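Local coordinates for TRAP dicarboxylate transporter-DctP subunit (Marinobacter aquaeolei, PDB 4PFI), which probably captures a small organic acid in the periplasm and delivers it to the membrane components of a TRAP transporter, at residues 44-48 with 49-53; 278-281 with 282-286; 138-141 with 142-146. All coordinates share one frame; numbering follows the deposited sequence.

Contact 1: residues 44-48 with 49-53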
loop_
_atom_site.group_PDB
_atom_site.type_symbol
_atom_site.label_atom_id
_atom_site.label_comp_id
_atom_site.label_asym_id
_atom_site.label_seq_id
_atom_site.Cartn_x
_atom_site.Cartn_y
_atom_site.Cartn_z
ATOM N N GLU A 44 -9.878 4.242 1.203
ATOM C CA GLU A 44 -9.846 4.997 -0.048
ATOM C C GLU A 44 -11.267 5.255 -0.596
ATOM O O GLU A 44 -12.233 4.596 -0.201
ATOM C CB GLU A 44 -8.953 4.260 -1.073
ATOM C CG GLU A 44 -7.525 3.991 -0.566
ATOM C CD GLU A 44 -6.556 3.427 -1.636
ATOM O OE1 GLU A 44 -5.363 3.847 -1.626
ATOM O OE2 GLU A 44 -6.961 2.566 -2.478
ATOM N N ILE A 45 -11.404 6.218 -1.495
ATOM C CA ILE A 45 -12.725 6.580 -2.012
ATOM C C ILE A 45 -13.192 5.663 -3.143
ATOM O O ILE A 45 -12.491 4.731 -3.559
ATOM C CB ILE A 45 -12.754 8.023 -2.573
ATOM C CG1 ILE A 45 -11.622 8.230 -3.587
ATOM C CG2 ILE A 45 -12.646 9.045 -1.465
ATOM C CD1 ILE A 45 -11.877 9.370 -4.555
ATOM N N GLU A 46 -14.379 5.976 -3.648
ATOM C CA GLU A 46 -14.986 5.259 -4.758
ATOM C C GLU A 46 -14.124 5.403 -6.008
ATOM O O GLU A 46 -13.621 6.483 -6.315
ATOM C CB GLU A 46 -16.406 5.794 -5.000
ATOM C CG GLU A 46 -17.285 5.711 -3.752
ATOM C CD GLU A 46 -18.739 6.115 -3.987
ATOM O OE1 GLU A 46 -19.128 6.343 -5.156
ATOM O OE2 GLU A 46 -19.503 6.202 -2.994
ATOM N N GLY A 47 -13.905 4.302 -6.708
ATOM C CA GLY A 47 -13.072 4.345 -7.891
ATOM C C GLY A 47 -11.693 3.778 -7.619
ATOM O O GLY A 47 -11.039 3.291 -8.530
ATOM N N SER A 48 -11.257 3.826 -6.365
ATOM C CA SER A 48 -9.959 3.273 -5.988
ATOM C C SER A 48 -9.879 1.751 -6.120
ATOM O O SER A 48 -10.897 1.062 -6.197
ATOM C CB SER A 48 -9.666 3.591 -4.529
ATOM O OG SER A 48 -10.562 2.846 -3.710
ATOM N N VAL A 49 -8.654 1.241 -6.083
ATOM C CA VAL A 49 -8.388 -0.190 -6.081
ATOM C C VAL A 49 -9.109 -0.890 -4.924
ATOM O O VAL A 49 -9.667 -1.966 -5.102
ATOM C CB VAL A 49 -6.879 -0.475 -5.971
ATOM C CG1 VAL A 49 -6.608 -1.975 -5.949
ATOM C CG2 VAL A 49 -6.108 0.195 -7.115
ATOM N N GLN A 50 -9.097 -0.280 -3.744
ATOM C CA GLN A 50 -9.803 -0.821 -2.597
ATOM C C GLN A 50 -11.303 -0.942 -2.867
ATOM O O GLN A 50 -11.909 -1.973 -2.574
ATOM C CB GLN A 50 -9.549 0.046 -1.354
ATOM C CG GLN A 50 -8.165 -0.163 -0.784
ATOM C CD GLN A 50 -7.937 0.487 0.549
ATOM O OE1 GLN A 50 -8.878 0.783 1.295
ATOM N NE2 GLN A 50 -6.665 0.725 0.870
ATOM N N HIS A 51 -11.906 0.110 -3.400
ATOM C CA HIS A 51 -13.308 0.062 -3.729
ATOM C C HIS A 51 -13.619 -1.048 -4.785
ATOM O O HIS A 51 -14.539 -1.844 -4.612
ATOM C CB HIS A 51 -13.775 1.415 -4.232
ATOM C CG HIS A 51 -15.261 1.541 -4.296
ATOM N ND1 HIS A 51 -15.925 1.951 -5.429
ATOM C CD2 HIS A 51 -16.213 1.293 -3.363
ATOM C CE1 HIS A 51 -17.228 1.963 -5.191
ATOM N NE2 HIS A 51 -17.426 1.567 -3.950
ATOM N N LEU A 52 -12.847 -1.095 -5.867
ATOM C CA LEU A 52 -13.067 -2.096 -6.901
ATOM C C LEU A 52 -12.955 -3.493 -6.323
ATOM O O LEU A 52 -13.768 -4.365 -6.627
ATOM C CB LEU A 52 -12.066 -1.920 -8.030
ATOM C CG LEU A 52 -12.307 -0.631 -8.812
ATOM C CD1 LEU A 52 -11.200 -0.406 -9.840
ATOM C CD2 LEU A 52 -13.680 -0.657 -9.462
ATOM N N TYR A 53 -11.937 -3.694 -5.493
ATOM C CA TYR A 53 -11.717 -4.974 -4.826
ATOM C C TYR A 53 -12.934 -5.306 -3.972
ATOM O O TYR A 53 -13.493 -6.405 -4.052
ATOM C CB TYR A 53 -10.476 -4.899 -3.939
ATOM C CG TYR A 53 -10.141 -6.147 -3.146
ATOM C CD1 TYR A 53 -10.739 -6.405 -1.903
ATOM C CD2 TYR A 53 -9.201 -7.062 -3.619
ATOM C CE1 TYR A 53 -10.414 -7.545 -1.163
ATOM C CE2 TYR A 53 -8.875 -8.204 -2.883
ATOM C CZ TYR A 53 -9.484 -8.435 -1.662
ATOM O OH TYR A 53 -9.142 -9.565 -0.958
#

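Contact 2: residues 278-281 with 282-286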
loop_
_atom_site.group_PDB
_atom_site.type_symbol
_atom_site.label_atom_id
_atom_site.label_comp_id
_atom_site.label_asym_id
_atom_site.label_seq_id
_atom_site.Cartn_x
_atom_site.Cartn_y
_atom_site.Cartn_z
ATOM N N ALA A 278 -6.819 -8.844 -8.241
ATOM C CA ALA A 278 -6.340 -7.574 -7.717
ATOM C C ALA A 278 -5.116 -7.094 -8.504
ATOM O O ALA A 278 -4.974 -5.916 -8.746
ATOM C CB ALA A 278 -6.006 -7.696 -6.242
ATOM N N TRP A 279 -4.236 -8.012 -8.893
ATOM C CA TRP A 279 -3.076 -7.631 -9.675
ATOM C C TRP A 279 -3.522 -7.050 -11.003
ATOM O O TRP A 279 -2.906 -6.129 -11.526
ATOM C CB TRP A 279 -2.129 -8.800 -9.877
ATOM C CG TRP A 279 -1.354 -9.054 -8.632
ATOM C CD1 TRP A 279 -1.700 -9.899 -7.601
ATOM C CD2 TRP A 279 -0.108 -8.459 -8.257
ATOM N NE1 TRP A 279 -0.749 -9.849 -6.619
ATOM C CE2 TRP A 279 0.239 -8.977 -6.994
ATOM C CE3 TRP A 279 0.752 -7.545 -8.868
ATOM C CZ2 TRP A 279 1.410 -8.617 -6.334
ATOM C CZ3 TRP A 279 1.917 -7.175 -8.199
ATOM C CH2 TRP A 279 2.235 -7.712 -6.952
ATOM N N THR A 280 -4.634 -7.552 -11.516
ATOM C CA THR A 280 -5.119 -7.094 -12.803
ATOM C C THR A 280 -5.906 -5.793 -12.680
ATOM O O THR A 280 -5.823 -4.944 -13.547
ATOM C CB THR A 280 -5.980 -8.163 -13.481
ATOM O OG1 THR A 280 -5.167 -9.316 -13.759
ATOM C CG2 THR A 280 -6.597 -7.614 -14.786
ATOM N N LEU A 281 -6.663 -5.634 -11.603
ATOM C CA LEU A 281 -7.429 -4.414 -11.397
ATOM C C LEU A 281 -6.489 -3.235 -11.231
ATOM O O LEU A 281 -6.728 -2.151 -11.771
ATOM C CB LEU A 281 -8.280 -4.533 -10.141
ATOM C CG LEU A 281 -9.554 -5.366 -10.285
ATOM C CD1 LEU A 281 -10.104 -5.729 -8.910
ATOM C CD2 LEU A 281 -10.598 -4.602 -11.110
ATOM N N GLN A 282 -5.400 -3.427 -10.502
ATOM C CA GLN A 282 -4.567 -2.279 -10.216
ATOM C C GLN A 282 -3.755 -1.904 -11.449
ATOM O O GLN A 282 -3.592 -0.721 -11.721
ATOM C CB GLN A 282 -3.688 -2.465 -8.964
ATOM C CG GLN A 282 -2.648 -3.545 -9.067
ATOM C CD GLN A 282 -1.484 -3.122 -9.920
ATOM O OE1 GLN A 282 -1.349 -1.951 -10.263
ATOM N NE2 GLN A 282 -0.647 -4.070 -10.288
ATOM N N GLU A 283 -3.259 -2.891 -12.199
ATOM C CA GLU A 283 -2.479 -2.595 -13.413
ATOM C C GLU A 283 -3.314 -1.732 -14.369
ATOM O O GLU A 283 -2.838 -0.721 -14.890
ATOM C CB GLU A 283 -2.047 -3.886 -14.135
ATOM C CG GLU A 283 -1.157 -3.639 -15.369
ATOM C CD GLU A 283 -0.711 -4.916 -16.066
ATOM O OE1 GLU A 283 -1.165 -6.007 -15.668
ATOM O OE2 GLU A 283 0.098 -4.837 -17.023
ATOM N N ASP A 284 -4.565 -2.152 -14.576
ATOM C CA ASP A 284 -5.512 -1.464 -15.449
ATOM C C ASP A 284 -5.918 -0.076 -14.915
ATOM O O ASP A 284 -5.910 0.904 -15.664
ATOM C CB ASP A 284 -6.773 -2.319 -15.618
ATOM C CG ASP A 284 -6.589 -3.488 -16.612
ATOM O OD1 ASP A 284 -5.621 -3.487 -17.420
ATOM O OD2 ASP A 284 -7.443 -4.407 -16.603
ATOM N N LEU A 285 -6.274 0.021 -13.629
ATOM C CA LEU A 285 -6.701 1.312 -13.091
ATOM C C LEU A 285 -5.548 2.324 -13.183
ATOM O O LEU A 285 -5.732 3.473 -13.571
ATOM C CB LEU A 285 -7.168 1.211 -11.646
ATOM C CG LEU A 285 -7.585 2.554 -11.003
ATOM C CD1 LEU A 285 -8.777 3.206 -11.718
ATOM C CD2 LEU A 285 -7.901 2.356 -9.534
ATOM N N ASN A 286 -4.353 1.878 -12.828
ATOM C CA ASN A 286 -3.203 2.750 -12.866
ATOM C C ASN A 286 -2.877 3.185 -14.305
ATOM O O ASN A 286 -2.502 4.335 -14.527
ATOM C CB ASN A 286 -2.011 2.105 -12.166
ATOM C CG ASN A 286 -2.142 2.160 -10.657
ATOM O OD1 ASN A 286 -2.426 3.222 -10.106
ATOM N ND2 ASN A 286 -1.991 1.007 -9.974
#

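Contact 3: residues 138-141 with 142-146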
loop_
_atom_site.group_PDB
_atom_site.type_symbol
_atom_site.label_atom_id
_atom_site.label_comp_id
_atom_site.label_asym_id
_atom_site.label_seq_id
_atom_site.Cartn_x
_atom_site.Cartn_y
_atom_site.Cartn_z
ATOM N N SER A 138 1.551 -16.185 7.388
ATOM C CA SER A 138 1.603 -16.661 8.761
ATOM C C SER A 138 2.693 -15.948 9.564
ATOM O O SER A 138 2.526 -15.704 10.756
ATOM C CB SER A 138 1.796 -18.186 8.812
ATOM O OG SER A 138 2.926 -18.594 8.065
ATOM N N ALA A 139 3.800 -15.602 8.918
ATOM C CA ALA A 139 4.867 -14.868 9.603
ATOM C C ALA A 139 4.365 -13.511 10.150
ATOM O O ALA A 139 4.923 -12.965 11.107
ATOM C CB ALA A 139 6.084 -14.677 8.673
ATOM N N PHE A 140 3.289 -12.995 9.566
ATOM C CA PHE A 140 2.766 -11.699 9.948
ATOM C C PHE A 140 1.636 -11.804 10.933
ATOM O O PHE A 140 1.410 -10.878 11.708
ATOM C CB PHE A 140 2.248 -10.967 8.714
ATOM C CG PHE A 140 3.269 -10.124 8.043
ATOM C CD1 PHE A 140 3.560 -8.863 8.528
ATOM C CD2 PHE A 140 3.911 -10.573 6.910
ATOM C CE1 PHE A 140 4.487 -8.057 7.890
ATOM C CE2 PHE A 140 4.833 -9.777 6.264
ATOM C CZ PHE A 140 5.125 -8.508 6.753
ATOM N N GLU A 141 0.909 -12.914 10.873
ATOM C CA GLU A 141 -0.286 -13.117 11.704
ATOM C C GLU A 141 -0.112 -12.747 13.181
ATOM O O GLU A 141 -0.963 -12.079 13.749
ATOM C CB GLU A 141 -0.783 -14.565 11.601
ATOM C CG GLU A 141 -1.682 -14.838 10.408
ATOM C CD GLU A 141 -2.189 -16.282 10.357
ATOM O OE1 GLU A 141 -2.574 -16.840 11.421
ATOM O OE2 GLU A 141 -2.192 -16.865 9.248
ATOM N N PRO A 142 0.975 -13.206 13.816
ATOM C CA PRO A 142 1.210 -12.915 15.236
ATOM C C PRO A 142 1.359 -11.415 15.505
ATOM O O PRO A 142 0.822 -10.929 16.501
ATOM C CB PRO A 142 2.521 -13.653 15.531
ATOM C CG PRO A 142 2.622 -14.700 14.480
ATOM C CD PRO A 142 2.019 -14.084 13.262
ATOM N N ALA A 143 2.062 -10.692 14.629
ATOM C CA ALA A 143 2.260 -9.256 14.821
ATOM C C ALA A 143 0.914 -8.537 14.802
ATOM O O ALA A 143 0.688 -7.587 15.558
ATOM C CB ALA A 143 3.188 -8.698 13.760
ATOM N N TYR A 144 0.014 -9.011 13.947
ATOM C CA TYR A 144 -1.322 -8.439 13.839
ATOM C C TYR A 144 -2.191 -8.776 15.045
ATOM O O TYR A 144 -2.948 -7.926 15.531
ATOM C CB TYR A 144 -2.012 -8.944 12.573
ATOM C CG TYR A 144 -1.682 -8.141 11.335
ATOM C CD1 TYR A 144 -0.539 -8.411 10.606
ATOM C CD2 TYR A 144 -2.514 -7.123 10.895
ATOM C CE1 TYR A 144 -0.232 -7.704 9.496
ATOM C CE2 TYR A 144 -2.214 -6.405 9.768
ATOM C CZ TYR A 144 -1.066 -6.705 9.075
ATOM O OH TYR A 144 -0.713 -6.037 7.944
ATOM N N HIS A 145 -2.095 -10.030 15.498
ATOM C CA HIS A 145 -2.832 -10.506 16.667
ATOM C C HIS A 145 -2.423 -9.656 17.843
ATOM O O HIS A 145 -3.259 -9.204 18.612
ATOM C CB HIS A 145 -2.535 -11.977 16.958
ATOM C CG HIS A 145 -3.276 -12.939 16.075
ATOM N ND1 HIS A 145 -4.644 -12.894 15.902
ATOM C CD2 HIS A 145 -2.841 -13.995 15.344
ATOM C CE1 HIS A 145 -5.017 -13.868 15.090
ATOM N NE2 HIS A 145 -3.943 -14.549 14.734
ATOM N N ASN A 146 -1.124 -9.408 17.948
ATOM C CA ASN A 146 -0.572 -8.547 18.990
ATOM C C ASN A 146 -1.229 -7.161 19.022
ATOM O O ASN A 146 -1.187 -6.479 20.040
ATOM C CB ASN A 146 0.942 -8.414 18.797
ATOM C CG ASN A 146 1.629 -7.752 19.969
ATOM O OD1 ASN A 146 1.889 -6.546 19.945
ATOM N ND2 ASN A 146 1.949 -8.539 21.000
#

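Contact 1: residues 44-48 with 49-53
Ser48 sets its OG between its own backbone N and carbonyl carbon (chi1 69°), where it reaches forward to the helix and back to the loop. This is an N-cap: OG accepts from His51 N at 3.1 Å, in a nearly straight bond, at the start of helix 49-65. The same OG donates to Ile45 O at 2.7 Å, nearly in line with the carbonyl. Ile45 O also accepts from Ser48 N, which closes the type II turn from Ile45 to Ser48. Gly47 takes a positive phi there, and a CB would collide with the carbonyl oxygen before it. The first full helical bond runs from Leu52 N to Ser48 O.

His51 turns its CG away from the backbone N (chi1 -167°), which swings the ring back over the turn. Glu46 CA lies over one ring face, 3.9 Å from the centroid, a CH-pi contact. The Glu46 chain continues over the same face, its CG above the rim. On another side of the cap, the Glu44 carboxylate stacks on the Gln50 amide with planes 19° apart. That amide is fixed from outside by Glu43 N at OE1 and by Glu157 at NE2. Glu157 also lies close to the Glu44 carboxylate, so one of the two acids may hold a proton. The Glu44 carboxylate comes nearest to the Gln50 stem, with OE2 3.4 Å from CG.

Contact 2: residues 278-281 with 282-286
Gln282 folds back over the preceding turn and touches Ala278 and Trp279. Its CG sits between its backbone N and carbonyl carbon (chi1 65°), and a second bend at chi2 (75°) keeps the chain close to the helix. CG lies 3.3 Å from Ala278 O. The amide NE2 comes 3.3 Å from Trp279 O and 4.0 Å from Trp279 CE3. The two side chains lie side by side and point the same way, but ring and amide planes are steeply inclined, 77° apart.

Further round the helix, Asp284 lies beside Thr280, with OD2 3.8 Å from the methyl CG2. Beneath these side chains run the i to i+4 backbone bonds of helix 263-296. Gln282 N gives to Ala278 O, Asp284 N to Thr280 O and Leu285 N to Leu281 O. The bond from Glu283 N to Trp279 O is weak.

The next turn positions the amide. Asn286 ND2 donates to Gln282 OE1 at 3.0 Å, in the plane of both amide groups. Asn286 is itself held by Glu157 O and Phe223 N. An alanine in place of Gln282 would probably leave Asn286 ND2 without this acceptor and open a gap beside Trp279.

Outside this shell, Trp279 packs on helix 124-132 and on Pro156 of strand 149-164. Leu285 packs on Phe223. The helix is thus wedged among several elements of this solute-binding fold. Hydrogen bonds run from Gln282 OE1 through Asn286 ND2 to the backbone O of Glu157, on that strand. The coplanar bond probably limits rotation of the Gln282 amide, with OE1 turned to Asn286 and NE2 left on the side of Trp279.

Contact 3: residues 138-141 with 142-146
The Tyr144 ring has Phe140 O at its edge, in its plane, with CD1 3.3 Å from that oxygen. Its CE1 meets Phe140 CD1 at 4.1 Å, and the two aromatic side chains cross at a slant in an apolar contact. Phe154 and Phe136 also meet the Phe140 ring, each edge-to-face, so this side of helix 134-145 joins an aromatic cluster against strand 149-164. The His145 ring brings CD2 to 3.1 Å from Glu141 O, with its CG anti to its own carbonyl carbon (chi1 -79°). Its ND1 is hydrogen-bonded to Glu253.

Pro142 breaks the regular bonding of the helix. It has no N-H to give, and its CD fills the place of that hydrogen, 3.0 Å from Ser138 O. The helix kinks here. Regular bonding resumes at Tyr144, since Ala143 N also lacks its bond to the turn before: Tyr144 N gives to Phe140 O at 3.2 Å, and His145 N gives to Glu141 O at 2.9 Å, in the carbonyl plane. Phe140 O therefore serves both the backbone of the next turn and the rim of its tyrosine.

Glu141 OE1 stays 4.3 Å from His145 NE2, too far for a direct bond. Two carboxylates, those of Glu141 and Glu253, lie near this imidazole, and they could favour a positive charge on it, Glu253 by its bond and Glu141 only at a distance.

Along the chain the order is contact 1, contact 3, contact 2. Contact 1 opens helix 49-65 after strand 37-41, contact 3 lies on helix 134-145, and contact 2 lies within the long helix 263-296. Contacts 1 and 2 have centres 11 Å apart and touch. Leu285 CD2 packs 3.4 Å from Gly47 O, and Gln282 CB meets Val49 CG2. The start of one helix thus rests on the middle of another. Glu157 of strand 149-164 is a polar partner to both. Contact 3 stands apart, its centre about 26 Å from contact 1 and 27 Å from contact 2. It packs on the same long strand, which has partners in all three contacts in this apo, open form.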